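Cytosol aminopeptidase (Coxiella burnetii, PDB 3IJ3) probably removes amino acids one at a time from the N terminus of peptides, as a manganese-dependent metalloaminopeptidase of the M17 family assembled from six chains. Local coordinates at residues M43-L48 / G67-L71; G70-C76 / V88-S93; L296-I300 / E345-E349; Q319-R323 / D341-E345. All blocks are in the same frame, centred on the assembly; numbering follows the deposited sequence. Where two conformers were deposited one is given.

Interaction 1: M43-L48 / G67-L71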
# COMPACT_ATOMS: atom_id res chain seq x y z
N MET A 43 -43.36 23.94 11.76
CA MET A 43 -43.35 25.32 11.33
C MET A 43 -42.24 25.59 10.33
O MET A 43 -41.14 25.05 10.44
CB MET A 43 -43.13 26.21 12.57
CG MET A 43 -43.16 27.74 12.35
SD MET A 43 -44.70 28.33 11.65
CE MET A 43 -45.93 27.92 12.90
N MET A 44 -42.55 26.39 9.32
CA MET A 44 -41.57 26.82 8.34
C MET A 44 -41.44 28.33 8.50
O MET A 44 -42.37 28.99 8.98
CB MET A 44 -41.96 26.43 6.92
CG MET A 44 -41.95 24.94 6.69
SD MET A 44 -42.06 24.50 4.96
CE MET A 44 -40.43 24.96 4.36
N PRO A 45 -40.27 28.88 8.13
CA PRO A 45 -40.03 30.31 8.27
C PRO A 45 -41.12 31.22 7.72
O PRO A 45 -41.48 32.20 8.37
CB PRO A 45 -38.73 30.51 7.49
CG PRO A 45 -38.03 29.22 7.60
CD PRO A 45 -39.09 28.17 7.60
N ASP A 46 -41.62 30.90 6.53
CA ASP A 46 -42.62 31.75 5.88
C ASP A 46 -43.94 31.86 6.62
O ASP A 46 -44.64 32.87 6.48
CB ASP A 46 -42.89 31.29 4.44
CG ASP A 46 -41.71 31.58 3.49
OD1 ASP A 46 -40.74 32.27 3.88
OD2 ASP A 46 -41.78 31.12 2.34
N GLU A 47 -44.29 30.83 7.39
CA GLU A 47 -45.56 30.84 8.11
C GLU A 47 -45.47 31.40 9.52
O GLU A 47 -46.49 31.69 10.14
CB GLU A 47 -46.16 29.42 8.19
CG GLU A 47 -46.83 28.96 6.89
CD GLU A 47 -45.85 28.75 5.77
OE1 GLU A 47 -44.90 27.96 5.96
OE2 GLU A 47 -46.03 29.36 4.69
N LEU A 48 -44.26 31.57 10.02
CA LEU A 48 -44.10 32.00 11.41
C LEU A 48 -44.67 33.39 11.74
O LEU A 48 -45.36 33.54 12.75
CB LEU A 48 -42.63 31.83 11.84
CG LEU A 48 -42.27 32.10 13.30
CD1 LEU A 48 -43.14 31.29 14.24
CD2 LEU A 48 -40.77 31.81 13.52
N GLY A 67 -34.88 33.52 19.29
CA GLY A 67 -34.11 33.43 18.05
C GLY A 67 -34.60 32.34 17.10
O GLY A 67 -33.99 32.10 16.06
N PHE A 68 -35.71 31.70 17.45
CA PHE A 68 -36.27 30.66 16.59
C PHE A 68 -36.85 31.32 15.36
O PHE A 68 -37.65 32.24 15.47
CB PHE A 68 -37.38 29.88 17.31
CG PHE A 68 -38.07 28.83 16.44
CD1 PHE A 68 -37.50 27.58 16.24
CD2 PHE A 68 -39.33 29.09 15.89
CE1 PHE A 68 -38.15 26.60 15.46
CE2 PHE A 68 -39.99 28.14 15.11
CZ PHE A 68 -39.41 26.89 14.90
N VAL A 69 -36.46 30.81 14.20
CA VAL A 69 -36.94 31.33 12.92
C VAL A 69 -37.48 30.23 11.99
O VAL A 69 -37.82 30.49 10.84
CB VAL A 69 -35.83 32.13 12.23
CG1 VAL A 69 -35.48 33.36 13.05
CG2 VAL A 69 -34.60 31.27 12.02
N GLY A 70 -37.59 29.01 12.49
CA GLY A 70 -38.11 27.91 11.69
C GLY A 70 -37.09 27.05 10.98
O GLY A 70 -37.46 26.28 10.09
N LEU A 71 -35.81 27.18 11.33
CA LEU A 71 -34.79 26.35 10.69
C LEU A 71 -35.07 24.88 10.98
O LEU A 71 -35.42 24.53 12.11
CB LEU A 71 -33.38 26.71 11.16
CG LEU A 71 -32.91 28.14 10.89
CD1 LEU A 71 -31.45 28.25 11.27
CD2 LEU A 71 -33.11 28.52 9.42

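Interaction 2: G70-C76 / V88-S93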
# COMPACT_ATOMS: atom_id res chain seq x y z
N GLY A 70 -37.59 29.01 12.49
CA GLY A 70 -38.11 27.91 11.69
C GLY A 70 -37.09 27.05 10.98
O GLY A 70 -37.46 26.28 10.09
N LEU A 71 -35.81 27.18 11.33
CA LEU A 71 -34.79 26.35 10.69
C LEU A 71 -35.07 24.88 10.98
O LEU A 71 -35.42 24.53 12.11
CB LEU A 71 -33.38 26.71 11.16
CG LEU A 71 -32.91 28.14 10.89
CD1 LEU A 71 -31.45 28.25 11.27
CD2 LEU A 71 -33.11 28.52 9.42
N ALA A 72 -34.94 24.05 9.96
CA ALA A 72 -35.20 22.61 10.07
C ALA A 72 -34.45 21.96 11.22
O ALA A 72 -33.24 22.13 11.36
CB ALA A 72 -34.86 21.91 8.76
N GLY A 73 -35.17 21.22 12.06
CA GLY A 73 -34.56 20.51 13.18
C GLY A 73 -34.42 21.31 14.46
O GLY A 73 -34.07 20.74 15.49
N THR A 74 -34.67 22.62 14.42
CA THR A 74 -34.58 23.43 15.64
C THR A 74 -35.95 23.45 16.26
O THR A 74 -36.95 23.21 15.57
CB THR A 74 -34.10 24.91 15.37
OG1 THR A 74 -35.05 25.61 14.54
CG2 THR A 74 -32.74 24.92 14.71
N ILE A 75 -36.01 23.71 17.56
CA ILE A 75 -37.28 23.80 18.24
C ILE A 75 -37.38 25.07 19.08
O ILE A 75 -36.38 25.73 19.37
CB ILE A 75 -37.57 22.56 19.16
CG1 ILE A 75 -36.54 22.45 20.29
CG2 ILE A 75 -37.57 21.29 18.35
CD1 ILE A 75 -36.91 21.48 21.41
N CYS A 76 -38.61 25.42 19.41
CA CYS A 76 -38.88 26.52 20.31
C CYS A 76 -39.88 26.01 21.34
O CYS A 76 -41.03 25.72 21.00
CB CYS A 76 -39.44 27.75 19.58
SG CYS A 76 -39.69 29.18 20.70
N VAL A 88 -44.47 23.16 21.68
CA VAL A 88 -43.15 23.12 21.09
C VAL A 88 -43.28 23.31 19.58
O VAL A 88 -44.04 22.59 18.91
CB VAL A 88 -42.39 21.81 21.39
CG1 VAL A 88 -41.03 21.77 20.65
CG2 VAL A 88 -42.16 21.65 22.90
N LEU A 89 -42.60 24.31 19.04
CA LEU A 89 -42.57 24.48 17.59
C LEU A 89 -41.36 23.71 17.07
O LEU A 89 -40.29 23.74 17.68
CB LEU A 89 -42.42 25.96 17.18
CG LEU A 89 -43.46 26.91 17.72
CD1 LEU A 89 -43.10 28.37 17.34
CD2 LEU A 89 -44.81 26.50 17.19
N LEU A 90 -41.53 22.99 15.97
CA LEU A 90 -40.45 22.26 15.31
C LEU A 90 -40.24 22.82 13.90
O LEU A 90 -41.15 22.78 13.06
CB LEU A 90 -40.76 20.75 15.21
CG LEU A 90 -39.81 19.88 14.39
CD1 LEU A 90 -38.41 19.79 15.04
CD2 LEU A 90 -40.44 18.47 14.14
N GLY A 91 -39.05 23.33 13.62
CA GLY A 91 -38.76 23.81 12.27
C GLY A 91 -38.67 22.59 11.35
O GLY A 91 -38.02 21.61 11.71
N VAL A 92 -39.33 22.63 10.20
CA VAL A 92 -39.28 21.52 9.24
C VAL A 92 -38.76 21.98 7.86
O VAL A 92 -38.92 23.15 7.49
CB VAL A 92 -40.68 20.84 9.11
CG1 VAL A 92 -41.11 20.25 10.48
CG2 VAL A 92 -41.73 21.80 8.60
N SER A 93 -38.08 21.07 7.16
CA SER A 93 -37.51 21.34 5.82
C SER A 93 -38.64 21.62 4.84
O SER A 93 -38.51 22.39 3.88
CB SER A 93 -36.71 20.13 5.32
OG SER A 93 -35.78 19.69 6.28
O HOH W 1 -37.33 25.20 7.54

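Interaction 3: L296-I300 / E345-E349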
# COMPACT_ATOMS: atom_id res chain seq x y z
N LEU A 296 -46.03 -17.22 2.01
CA LEU A 296 -44.72 -16.68 2.29
C LEU A 296 -43.68 -17.75 2.59
O LEU A 296 -43.96 -18.73 3.31
CB LEU A 296 -44.79 -15.77 3.52
CG LEU A 296 -43.49 -15.20 4.09
CD1 LEU A 296 -42.85 -14.22 3.09
CD2 LEU A 296 -43.79 -14.51 5.43
N ARG A 297 -42.50 -17.58 2.02
CA ARG A 297 -41.38 -18.42 2.35
C ARG A 297 -40.20 -17.47 2.55
O ARG A 297 -40.06 -16.49 1.82
CB ARG A 297 -41.08 -19.43 1.24
CG ARG A 297 -39.92 -20.32 1.55
CD ARG A 297 -39.64 -21.28 0.40
NE ARG A 297 -38.82 -22.41 0.82
CZ ARG A 297 -38.39 -23.36 -0.01
NH1 ARG A 297 -38.64 -23.29 -1.32
NH2 ARG A 297 -37.69 -24.38 0.47
N LEU A 298 -39.40 -17.74 3.58
CA LEU A 298 -38.20 -16.97 3.90
C LEU A 298 -37.02 -17.92 3.98
O LEU A 298 -37.05 -18.89 4.76
CB LEU A 298 -38.38 -16.23 5.22
CG LEU A 298 -37.13 -15.62 5.88
CD1 LEU A 298 -36.61 -14.40 5.07
CD2 LEU A 298 -37.44 -15.19 7.30
N LEU A 299 -35.99 -17.67 3.16
CA LEU A 299 -34.79 -18.47 3.11
C LEU A 299 -33.60 -17.62 3.47
O LEU A 299 -33.34 -16.59 2.84
CB LEU A 299 -34.61 -19.05 1.69
CG LEU A 299 -35.57 -20.16 1.30
CD1 LEU A 299 -35.64 -20.32 -0.23
CD2 LEU A 299 -35.11 -21.48 1.98
N ILE A 300 -32.88 -18.04 4.52
CA ILE A 300 -31.68 -17.33 4.98
C ILE A 300 -30.48 -18.29 5.15
O ILE A 300 -30.49 -19.15 6.06
CB ILE A 300 -31.91 -16.61 6.33
CG1 ILE A 300 -32.94 -15.50 6.18
CG2 ILE A 300 -30.60 -16.09 6.91
CD1 ILE A 300 -33.46 -14.94 7.55
N GLU A 345 -32.97 -23.10 -4.56
CA GLU A 345 -34.07 -23.73 -3.81
C GLU A 345 -35.39 -22.99 -4.03
O GLU A 345 -36.43 -23.61 -4.28
CB GLU A 345 -33.73 -23.77 -2.33
CG GLU A 345 -34.84 -24.32 -1.44
CD GLU A 345 -35.15 -25.80 -1.65
OE1 GLU A 345 -34.52 -26.48 -2.49
OE2 GLU A 345 -36.07 -26.29 -0.95
N ALA A 346 -35.36 -21.66 -3.96
CA ALA A 346 -36.55 -20.84 -4.14
C ALA A 346 -37.21 -21.08 -5.51
O ALA A 346 -38.44 -21.16 -5.60
CB ALA A 346 -36.19 -19.34 -4.00
N VAL A 347 -36.41 -21.17 -6.55
CA VAL A 347 -36.94 -21.30 -7.92
C VAL A 347 -37.67 -22.63 -8.19
O VAL A 347 -38.53 -22.69 -9.06
CB VAL A 347 -35.86 -21.06 -9.02
CG1 VAL A 347 -35.35 -19.63 -8.99
CG2 VAL A 347 -34.77 -22.07 -8.93
N LYS A 348 -37.32 -23.69 -7.46
CA LYS A 348 -37.94 -25.00 -7.65
C LYS A 348 -39.46 -24.98 -7.52
O LYS A 348 -40.14 -25.79 -8.15
CB LYS A 348 -37.37 -26.02 -6.66
CG LYS A 348 -35.92 -26.42 -6.91
CD LYS A 348 -35.47 -27.46 -5.89
CE LYS A 348 -34.00 -27.85 -6.07
NZ LYS A 348 -33.73 -28.61 -7.34
N GLU A 349 -39.99 -24.07 -6.72
CA GLU A 349 -41.45 -23.95 -6.53
C GLU A 349 -42.15 -23.07 -7.56
O GLU A 349 -43.38 -22.90 -7.48
CB GLU A 349 -41.73 -23.37 -5.13
CG GLU A 349 -41.30 -24.25 -3.99
CD GLU A 349 -41.69 -23.69 -2.63
OE1 GLU A 349 -41.46 -22.48 -2.39
OE2 GLU A 349 -42.18 -24.49 -1.79
O HOH W 2 -38.12 -25.42 -3.10

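Interaction 4: Q319-R323 / D341-E345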
# COMPACT_ATOMS: atom_id res chain seq x y z
N GLN A 319 -19.36 -26.80 -5.63
CA GLN A 319 -20.54 -27.36 -6.25
C GLN A 319 -21.74 -26.55 -5.74
O GLN A 319 -21.66 -25.91 -4.70
CB GLN A 319 -20.71 -28.83 -5.87
CG GLN A 319 -19.52 -29.73 -6.25
CD GLN A 319 -19.38 -29.95 -7.75
OE1 GLN A 319 -20.38 -30.05 -8.46
NE2 GLN A 319 -18.14 -30.05 -8.24
N THR A 320 -22.83 -26.57 -6.49
CA THR A 320 -24.04 -25.84 -6.08
C THR A 320 -25.28 -26.72 -6.15
O THR A 320 -25.31 -27.73 -6.82
CB THR A 320 -24.30 -24.60 -6.99
OG1 THR A 320 -24.51 -25.04 -8.33
CG2 THR A 320 -23.15 -23.58 -6.95
N ARG A 321 -26.33 -26.29 -5.45
CA ARG A 321 -27.59 -26.99 -5.48
C ARG A 321 -28.17 -27.02 -6.90
O ARG A 321 -28.86 -27.96 -7.27
CB ARG A 321 -28.56 -26.35 -4.51
CG ARG A 321 -29.92 -27.05 -4.43
CD ARG A 321 -30.64 -26.64 -3.20
NE ARG A 321 -31.92 -27.33 -3.01
CZ ARG A 321 -32.04 -28.57 -2.56
NH1 ARG A 321 -30.98 -29.32 -2.34
NH2 ARG A 321 -33.26 -29.10 -2.39
N ALA A 322 -27.86 -25.99 -7.70
CA ALA A 322 -28.32 -25.91 -9.09
C ALA A 322 -27.51 -26.81 -10.05
O ALA A 322 -27.83 -26.90 -11.24
CB ALA A 322 -28.21 -24.47 -9.57
N ARG A 323 -26.47 -27.45 -9.50
CA ARG A 323 -25.56 -28.33 -10.24
C ARG A 323 -24.66 -27.56 -11.23
O ARG A 323 -24.26 -28.11 -12.28
CB ARG A 323 -26.30 -29.49 -10.92
CG ARG A 323 -27.08 -30.42 -9.96
CD ARG A 323 -28.02 -31.34 -10.77
NE ARG A 323 -28.85 -32.24 -9.97
CZ ARG A 323 -28.66 -33.55 -9.85
NH1 ARG A 323 -29.48 -34.28 -9.10
NH2 ARG A 323 -27.66 -34.15 -10.50
N ASP A 341 -27.34 -20.88 -3.68
CA ASP A 341 -28.02 -22.08 -3.22
C ASP A 341 -29.43 -21.79 -2.72
O ASP A 341 -30.35 -22.57 -2.97
CB ASP A 341 -27.23 -22.79 -2.13
CG ASP A 341 -26.22 -23.78 -2.69
OD1 ASP A 341 -26.13 -23.94 -3.92
OD2 ASP A 341 -25.57 -24.45 -1.86
N ALA A 342 -29.62 -20.68 -2.02
CA ALA A 342 -30.95 -20.32 -1.51
C ALA A 342 -31.85 -20.02 -2.70
O ALA A 342 -33.01 -20.42 -2.72
CB ALA A 342 -30.87 -19.11 -0.54
N LEU A 343 -31.32 -19.30 -3.69
CA LEU A 343 -32.10 -18.99 -4.89
C LEU A 343 -32.47 -20.23 -5.71
O LEU A 343 -33.61 -20.33 -6.20
CB LEU A 343 -31.39 -17.94 -5.78
CG LEU A 343 -31.29 -16.52 -5.26
CD1 LEU A 343 -30.30 -15.72 -6.13
CD2 LEU A 343 -32.66 -15.82 -5.16
N ALA A 344 -31.54 -21.16 -5.85
CA ALA A 344 -31.77 -22.42 -6.56
C ALA A 344 -32.92 -23.17 -5.88
O ALA A 344 -33.76 -23.80 -6.55
CB ALA A 344 -30.49 -23.29 -6.59
N GLU A 345 -32.97 -23.10 -4.56
CA GLU A 345 -34.07 -23.73 -3.81
C GLU A 345 -35.39 -22.99 -4.03
O GLU A 345 -36.43 -23.61 -4.28
CB GLU A 345 -33.73 -23.77 -2.33
CG GLU A 345 -34.84 -24.32 -1.44
CD GLU A 345 -35.15 -25.80 -1.65
OE1 GLU A 345 -34.52 -26.48 -2.49
OE2 GLU A 345 -36.07 -26.29 -0.95
O HOH W 3 -27.29 -23.27 -6.37

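Interaction 1: M43-L48 / G67-L71
L48 and F68 make the main apolar meeting between segment 43-48 and the loop 67-71. With CG anti to the backbone N (chi1 -175°), the leucine sends its CD2 branch to 3.9 Å from F68 CD2. The same methyl also rests on V69 CA and lies 3.7 Å from F68 O. M43 joins in differently: its CG comes up at the ring edge, near the plane, 4.2 Å from F68 CE2, while its sulfur end leads away. Within its own segment the chain curls back, putting G70 N 3.5 Å above the plane of the F68 ring and over its centre.

Carbonyl oxygens provide the second kind of contact. P45 lies against two of them, its CB and CG beside V69 O and its CD 3.5 Å from G70 O. Its CA makes a bent C-H...O contact, with P45 CA 3.4 Å from V69 O and an angle of 125° at the hydrogen. G70 permits this closeness because it carries no side chain on the flank facing M44 and P45; its positive phi also suits glycine.

Around the contact, Y95 OH bonds to both M44 N and E47 OE1, and M43 is hydrogen-bonded through its backbone to L90 and V92. No conventional hydrogen bond crosses between the two segments, so apolar fit and weak C-H...O attraction carry this junction of the N-terminal domain.

Interaction 2: G70-C76 / V88-S93
The bare CA of G91 forms a hollow in segment 88-93, and two carbonyl bumps fill it: G70 O at 3.5 Å from G91 CA and L71 O at 3.4 Å. Beyond it, the methyl of A72 sits against the loop residues V92 and S93, its CB 3.5 Å from S93 OG. At the other end I75 straddles two neighbours, CB against V88 CG1 and CG2 3.7 Å from L90 CD1. Its CG1 falls between the backbone N and the carbonyl carbon (chi1 63°), which leaves CG2 to meet the leucine. I75 and L90 face helix 104-107, whereas C76 turns to the other side of the sheet, against helix 57-66.

The backbones form a beta hairpin. C76 and L89 are an antiparallel hydrogen-bonded pair, and I75 with L90 is non-hydrogen-bonded. Further along, G91 N reaches T74 O at 2.9 Å in an almost straight bond (170°), while G73 N meets G91 O from above the carbonyl plane. A type II turn runs from L71 to T74, where L71 O accepts from both N and OG1 of T74. A water donates to G70 O and V92 O; main-chain polar bonds thus set the register, apolar side chains filling in around them.

Interaction 3: L296-I300 / E345-E349
The guanidinium of R297 has E345 OE2 at its edge, in the plane, and a water there as well, while CD1 of L299 lies 3.9 Å above one face, offset toward the rim. R297 NH2 donates to E345 OE2 over 2.9 Å (156°), meeting the anti lone pair of that oxygen. The carboxylate is turned 70° from the guanidinium plane. E349 approaches obliquely, its OE1 forming a salt bridge of 3.1 Å with R297 NH1. The edge water accepts from R297 NH1 at 2.8 Å and donates to E345 O, tying the arginine to the helix backbone too. With CG opposite the backbone N (chi1 180°) and the chain extended from CG to NE, R297 spans the gap between sheet and helix.

The contact joins the central sheet to one helical layer of the alpha/beta/alpha sandwich of the M17 catalytic domain. R297 and L299 of strand 295-305 face helix 335-347, and the alternate residues L296, L298 and I300 lie against helix 275-289 on the other face of the sheet. The salt-bridge network spreads further: R297 NH2 also pairs with D234, E349 OE2 with K236 and E345 OE1 with R321. Three carboxylates, from E345, E349 and D234, thus meet one buried arginine, which would probably favour the charged forms.

Beside the charges the contact is apolar. L299 CD1 packs 3.9 Å from A346 CB, and T246 of the adjoining strand 244-252 touches R297, L299 and A346.

Interaction 4: Q319-R323 / D341-E345
A type I beta turn, T320 to R323, links strands 317-319 and 325-327 and lays R321 and A322 against helix 335-347. The turn is closed by R323 N bonding to T320 O. D341 OD1 receives R321 N at 2.8 Å in a practically straight bond (178°), the donor standing above the carboxylate plane. A water donates to the same D341 OD1 at 2.8 Å and accepts from A322 N, so one carboxylate oxygen binds two successive peptide nitrogens, the second through the water.

The R321 side chain, extended from CG to NE, runs on to E345. Its NE and NH2 form a side-on salt bridge to E345 OE1, with NE 2.8 Å and NH2 2.9 Å from that oxygen. They reach it from the same face of the carboxylate, and the two flat groups are inclined at 54°. To one side, A322 CB packs 3.9 Å from A344 CB.

Neighbouring elements complete the setting. R321 NH1 forms a salt bridge with E215 and its guanidinium a cation-pi contact with F216, while D341 OD2 takes a bond from A218 N of helix 217-223. The turn therefore lies between the small three-stranded sheet and the two helices 217-223 and 335-347.

In the fold
From the N terminus, interaction 1 closes a loop holding helices 48-52 and 57-66, and interaction 2 begins on G70 and L71, the residues on which interaction 1 ends, and closes the hairpin of strands 75-79 and 85-91. The two touch through the backbone of strand 38-43 beside strand 85-91, and together join helices and sheet of the N-terminal domain. Interactions 3 and 4 follow in the catalytic domain, on the opposite side of the chain's centre; the centres of 1 and 3 are about 52 Å apart. Interaction 4 nests inside interaction 3: both end on helix 335-347 and share E345, so the central sheet and the turn 320-323 hold the same helix from different sides.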